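Local structure of FHA domain-containing protein FhaA (Mycobacterium tuberculosis, 3PO8) at residues A[5-11]-A[91-97]; A[16-21]-A[34-38]. The protein regulates cell growth and peptidoglycan synthesis by binding MviN, and recognises phosphorylated MviN and PknB through its FHA domain, the part described here. The contacts are given in a common frame with arbitrary orientation. Numbering follows the deposited sequence.

Interaction 1 (A[5-11]-A[91-97])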
# COMPACT_ATOMS: atom_id res chain seq x y z
N SER A 5 -8.03 0.46 12.23
CA SER A 5 -7.19 1.28 11.41
C SER A 5 -6.11 0.42 10.80
O SER A 5 -5.74 -0.62 11.31
CB SER A 5 -6.59 2.40 12.24
OG SER A 5 -5.67 3.14 11.47
N VAL A 6 -5.59 0.88 9.68
CA VAL A 6 -4.56 0.15 8.96
C VAL A 6 -3.37 1.06 8.75
O VAL A 6 -3.53 2.22 8.32
CB VAL A 6 -5.04 -0.33 7.57
CG1 VAL A 6 -3.87 -1.02 6.81
CG2 VAL A 6 -6.23 -1.28 7.69
N THR A 7 -2.19 0.55 9.06
CA THR A 7 -0.95 1.23 8.77
C THR A 7 -0.12 0.49 7.75
O THR A 7 -0.12 -0.75 7.67
CB THR A 7 -0.09 1.48 10.01
OG1 THR A 7 0.17 0.23 10.67
CG2 THR A 7 -0.79 2.42 10.93
N LEU A 8 0.59 1.29 6.98
CA LEU A 8 1.52 0.81 5.97
C LEU A 8 2.89 1.29 6.42
O LEU A 8 3.06 2.50 6.61
CB LEU A 8 1.21 1.45 4.62
CG LEU A 8 -0.21 1.33 4.06
CD1 LEU A 8 -0.30 2.00 2.69
CD2 LEU A 8 -0.59 -0.11 4.00
N GLN A 9 3.84 0.41 6.61
CA GLN A 9 5.19 0.82 7.03
C GLN A 9 6.23 0.35 6.03
O GLN A 9 6.30 -0.85 5.71
CB GLN A 9 5.53 0.25 8.41
CG GLN A 9 6.91 0.63 8.88
CD GLN A 9 7.12 0.38 10.34
OE1 GLN A 9 6.80 -0.69 10.84
NE2 GLN A 9 7.71 1.35 11.03
N LEU A 10 7.03 1.29 5.51
CA LEU A 10 8.10 0.95 4.59
C LEU A 10 9.16 0.18 5.34
O LEU A 10 9.55 0.56 6.46
CB LEU A 10 8.72 2.21 3.99
CG LEU A 10 8.17 2.72 2.68
CD1 LEU A 10 8.83 4.05 2.36
CD2 LEU A 10 8.43 1.72 1.57
N ASP A 11 9.65 -0.89 4.74
CA ASP A 11 10.64 -1.74 5.38
C ASP A 11 12.03 -1.51 4.77
O ASP A 11 12.76 -2.47 4.45
CB ASP A 11 10.23 -3.21 5.28
CG ASP A 11 11.01 -4.10 6.23
OD1 ASP A 11 11.63 -3.56 7.17
OD2 ASP A 11 11.04 -5.34 6.01
N GLU A 91 9.23 -2.42 -0.04
CA GLU A 91 8.43 -3.40 0.69
C GLU A 91 7.65 -2.66 1.74
O GLU A 91 8.21 -1.87 2.49
CB GLU A 91 9.32 -4.45 1.37
CG GLU A 91 10.28 -5.16 0.44
CD GLU A 91 10.92 -6.39 1.09
OE1 GLU A 91 10.83 -6.52 2.34
OE2 GLU A 91 11.50 -7.21 0.35
N ILE A 92 6.34 -2.91 1.78
CA ILE A 92 5.45 -2.28 2.74
C ILE A 92 4.75 -3.32 3.59
O ILE A 92 4.11 -4.23 3.06
CB ILE A 92 4.42 -1.45 2.01
CG1 ILE A 92 5.10 -0.27 1.32
CG2 ILE A 92 3.34 -0.96 2.98
CD1 ILE A 92 4.21 0.51 0.37
N ILE A 93 4.86 -3.18 4.90
CA ILE A 93 4.20 -4.07 5.85
C ILE A 93 2.86 -3.48 6.26
O ILE A 93 2.78 -2.32 6.67
CB ILE A 93 5.07 -4.28 7.11
CG1 ILE A 93 6.48 -4.78 6.72
CG2 ILE A 93 4.41 -5.27 8.06
CD1 ILE A 93 7.52 -4.66 7.80
N VAL A 94 1.82 -4.28 6.15
CA VAL A 94 0.46 -3.84 6.44
C VAL A 94 0.10 -4.35 7.82
O VAL A 94 0.25 -5.54 8.10
CB VAL A 94 -0.54 -4.43 5.42
CG1 VAL A 94 -1.97 -4.03 5.79
CG2 VAL A 94 -0.19 -3.98 4.03
N ARG A 95 -0.37 -3.48 8.70
CA ARG A 95 -0.82 -3.92 10.02
C ARG A 95 -2.19 -3.34 10.31
O ARG A 95 -2.48 -2.21 9.93
CB ARG A 95 0.16 -3.45 11.08
CG ARG A 95 1.45 -4.21 11.12
CD ARG A 95 2.38 -3.64 12.19
NE ARG A 95 3.75 -4.12 12.05
CZ ARG A 95 4.73 -3.48 11.40
NH1 ARG A 95 4.51 -2.31 10.80
NH2 ARG A 95 5.95 -4.03 11.37
N MET A 96 -3.06 -4.10 10.97
CA MET A 96 -4.33 -3.58 11.46
C MET A 96 -4.25 -3.39 12.97
O MET A 96 -3.62 -4.17 13.66
CB MET A 96 -5.46 -4.56 11.18
CG MET A 96 -5.96 -4.60 9.79
SD MET A 96 -4.70 -4.86 8.54
CE MET A 96 -5.72 -5.25 7.11
N HIS A 97 -4.91 -2.36 13.46
CA HIS A 97 -5.02 -2.17 14.90
C HIS A 97 -6.41 -1.67 15.20
O HIS A 97 -7.02 -0.98 14.39
CB HIS A 97 -3.94 -1.21 15.44
CG HIS A 97 -4.06 0.21 14.97
ND1 HIS A 97 -3.42 0.68 13.85
CD2 HIS A 97 -4.67 1.29 15.53
CE1 HIS A 97 -3.67 1.97 13.71
NE2 HIS A 97 -4.42 2.37 14.72
O HOH W 1 2.39 -1.18 9.34
O HOH W 2 -1.72 -0.66 12.36
O HOH W 3 8.58 -3.11 10.94
O HOH W 4 9.18 -6.53 4.43
O HOH W 5 13.43 -5.07 3.08

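Interaction 2 (A[16-21]-A[34-38])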
# COMPACT_ATOMS: atom_id res chain seq x y z
N ARG A 16 9.26 4.67 7.81
CA ARG A 16 8.21 5.61 7.41
C ARG A 16 6.85 4.91 7.24
O ARG A 16 6.76 3.87 6.60
CB ARG A 16 8.59 6.32 6.11
CG ARG A 16 7.71 7.48 5.79
CD ARG A 16 8.40 8.47 4.84
NE ARG A 16 8.77 7.87 3.58
CZ ARG A 16 8.09 7.96 2.44
NH1 ARG A 16 6.96 8.66 2.38
NH2 ARG A 16 8.57 7.39 1.35
N THR A 17 5.82 5.56 7.77
CA THR A 17 4.50 4.96 7.94
C THR A 17 3.41 5.86 7.38
O THR A 17 3.50 7.07 7.44
CB THR A 17 4.26 4.70 9.44
OG1 THR A 17 5.19 3.70 9.90
CG2 THR A 17 2.86 4.22 9.73
N TYR A 18 2.38 5.22 6.84
CA TYR A 18 1.19 5.89 6.37
C TYR A 18 -0.04 5.18 6.93
O TYR A 18 -0.11 3.93 6.90
CB TYR A 18 1.16 5.87 4.85
CG TYR A 18 -0.09 6.45 4.28
CD1 TYR A 18 -0.28 7.82 4.24
CD2 TYR A 18 -1.09 5.65 3.79
CE1 TYR A 18 -1.45 8.37 3.71
CE2 TYR A 18 -2.27 6.17 3.26
CZ TYR A 18 -2.44 7.53 3.22
OH TYR A 18 -3.59 8.11 2.71
N GLN A 19 -0.97 5.96 7.45
CA GLN A 19 -2.22 5.43 7.96
C GLN A 19 -3.31 5.62 6.93
O GLN A 19 -3.53 6.72 6.46
CB GLN A 19 -2.59 6.11 9.27
CG GLN A 19 -3.77 5.46 9.95
CD GLN A 19 -3.88 5.79 11.41
OE1 GLN A 19 -4.81 6.46 11.82
NE2 GLN A 19 -2.93 5.31 12.20
N LEU A 20 -4.03 4.54 6.61
CA LEU A 20 -5.07 4.64 5.59
C LEU A 20 -6.15 5.60 6.04
O LEU A 20 -6.56 5.61 7.22
CB LEU A 20 -5.74 3.30 5.28
CG LEU A 20 -4.87 2.19 4.73
CD1 LEU A 20 -5.73 1.02 4.32
CD2 LEU A 20 -4.06 2.67 3.57
N ARG A 21 -6.63 6.38 5.09
CA ARG A 21 -7.82 7.20 5.28
C ARG A 21 -8.99 6.55 4.57
O ARG A 21 -8.81 5.76 3.64
CB ARG A 21 -7.59 8.59 4.68
CG ARG A 21 -6.36 9.31 5.24
CD ARG A 21 -6.12 10.67 4.59
NE ARG A 21 -4.78 10.81 4.01
CZ ARG A 21 -4.42 11.74 3.12
NH1 ARG A 21 -5.29 12.64 2.67
NH2 ARG A 21 -3.18 11.77 2.66
N GLN A 34 -0.82 9.70 -2.08
CA GLN A 34 -1.00 9.84 -0.64
C GLN A 34 0.18 9.31 0.14
O GLN A 34 0.53 9.84 1.19
CB GLN A 34 -2.28 9.14 -0.17
CG GLN A 34 -3.56 9.99 -0.31
CD GLN A 34 -4.06 10.13 -1.71
OE1 GLN A 34 -4.11 9.17 -2.49
NE2 GLN A 34 -4.47 11.34 -2.06
N PHE A 35 0.79 8.23 -0.37
CA PHE A 35 2.01 7.65 0.21
C PHE A 35 2.99 7.58 -0.96
O PHE A 35 2.83 6.79 -1.89
CB PHE A 35 1.73 6.27 0.81
CG PHE A 35 2.83 5.73 1.69
CD1 PHE A 35 3.68 6.55 2.41
CD2 PHE A 35 2.95 4.37 1.86
CE1 PHE A 35 4.65 6.01 3.26
CE2 PHE A 35 3.89 3.83 2.71
CZ PHE A 35 4.75 4.65 3.40
N ARG A 36 3.96 8.47 -0.92
CA ARG A 36 4.86 8.73 -2.04
C ARG A 36 6.20 8.04 -1.81
O ARG A 36 6.82 8.24 -0.76
CB ARG A 36 5.03 10.23 -2.23
CG ARG A 36 5.80 10.62 -3.47
CD ARG A 36 5.93 12.11 -3.53
NE ARG A 36 6.54 12.55 -4.78
CZ ARG A 36 6.74 13.82 -5.09
NH1 ARG A 36 6.34 14.76 -4.28
NH2 ARG A 36 7.32 14.13 -6.24
N LEU A 37 6.64 7.22 -2.76
CA LEU A 37 7.85 6.40 -2.62
C LEU A 37 8.96 6.87 -3.58
O LEU A 37 8.72 6.99 -4.77
CB LEU A 37 7.56 4.92 -2.89
CG LEU A 37 6.46 4.26 -2.08
CD1 LEU A 37 6.42 2.75 -2.26
CD2 LEU A 37 6.54 4.59 -0.63
N PRO A 38 10.18 7.06 -3.05
CA PRO A 38 11.33 7.49 -3.82
C PRO A 38 12.02 6.28 -4.47
O PRO A 38 13.08 5.84 -4.04
CB PRO A 38 12.20 8.14 -2.77
CG PRO A 38 11.96 7.35 -1.59
CD PRO A 38 10.50 7.07 -1.62
O HOH W 6 4.40 10.22 1.24
O HOH W 7 -4.74 13.37 0.15

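Interaction 1 (A[5-11]-A[91-97])
The N-terminal and C-terminal strands of the FHA beta sandwich lie side by side here as an antiparallel pair, bringing the two ends of the domain together. Ser5 starts the ladder: its N donates to His97 O (2.8 Å) and its O accepts from His97 N (2.9 Å), while its CB sits over one face of the imidazole. Val6 turns to the interior of the sandwich, its CG1 3.7 Å from Val94 CG1. Thr7 repeats the double backbone bond with Arg95, and on the outer face a water joins its OG1 to His97 ND1. Leu8 goes inward again, CB 3.6 Å from Ile92 CG2, where Phe35 and Ile49 also pack against it. Gln9 pairs likewise with Ile93, and its OE1 accepts from Arg95 NH1 (2.8 Å). Leu10 packs on Ile92, and past the strand end Asp11 N still reaches Glu91 O (2.8 Å). Glu91 has a salt bridge to Arg86; its OE1 stands 3.9 Å from the like-charged Asp11 OD2, and one water donates to both oxygens.

Interaction 2 (A[16-21]-A[34-38])
Residues 16-21 and 34-38 run in roughly opposite directions, 158° apart end to end, yet no backbone ladder joins them: the nearest CA atoms, those of Tyr18 and Phe35, are 6.5 Å apart, and side chains make the contact. Its centre is aromatic. The Tyr18 and Phe35 rings are nearly parallel, with planes at 16°, but slid so far that they barely overlap, their centroids 5.5 Å apart. Each ring instead receives the other residue's methylene in a CH-pi contact: Tyr18 CB lies 3.6 Å from the Phe35 ring centroid, and Phe35 CB 4.3 Å from that of Tyr18. The phenol end of Tyr18 hydrogen-bonds to Asn25, while its OH also packs 3.3 Å from Gln34 CB.

Hydrogen bonds come from Arg16, whose NH2 and NH1 both donate to Arg36 O, at 2.9 Å and 3.2 Å. The same guanidinium lays a face over Phe35 CE1 and puts its edge against Pro38 CD. At the other end, the guanidinium face of Arg21 covers Gln34 CG, 3.5 Å from Arg21 NH2, and a water accepts from both Arg21 NH1 and Gln34 NE2; Gln34 OE1 accepts from Ile26 N.

Strand 17-19 is an outermost strand of one sheet and strand 35-36 of the other, so the contact closes one lateral edge of the two-sheet beta sandwich characteristic of FHA domains.

Overall arrangement
The centres of the two interactions are about 9 Å apart, and strand 4-10 connects them. On one side it pairs with strand 90-98 in interaction 1; on the other it pairs with strand 17-19, with backbone links from Leu8 to Tyr18 and from Leu10 to Arg16, which brings in interaction 2. Along the chain the order is 5-11, 16-21, 34-38, 91-97, so interaction 2 falls between the two halves of interaction 1. The first contact lies within one sheet and the second spans both at their edge. Phe35 ties them together, packing also on Leu8, Leu10 and Ile92, so the terminal strands and the sandwich edge share one hydrophobic core in this phosphothreonine-binding domain.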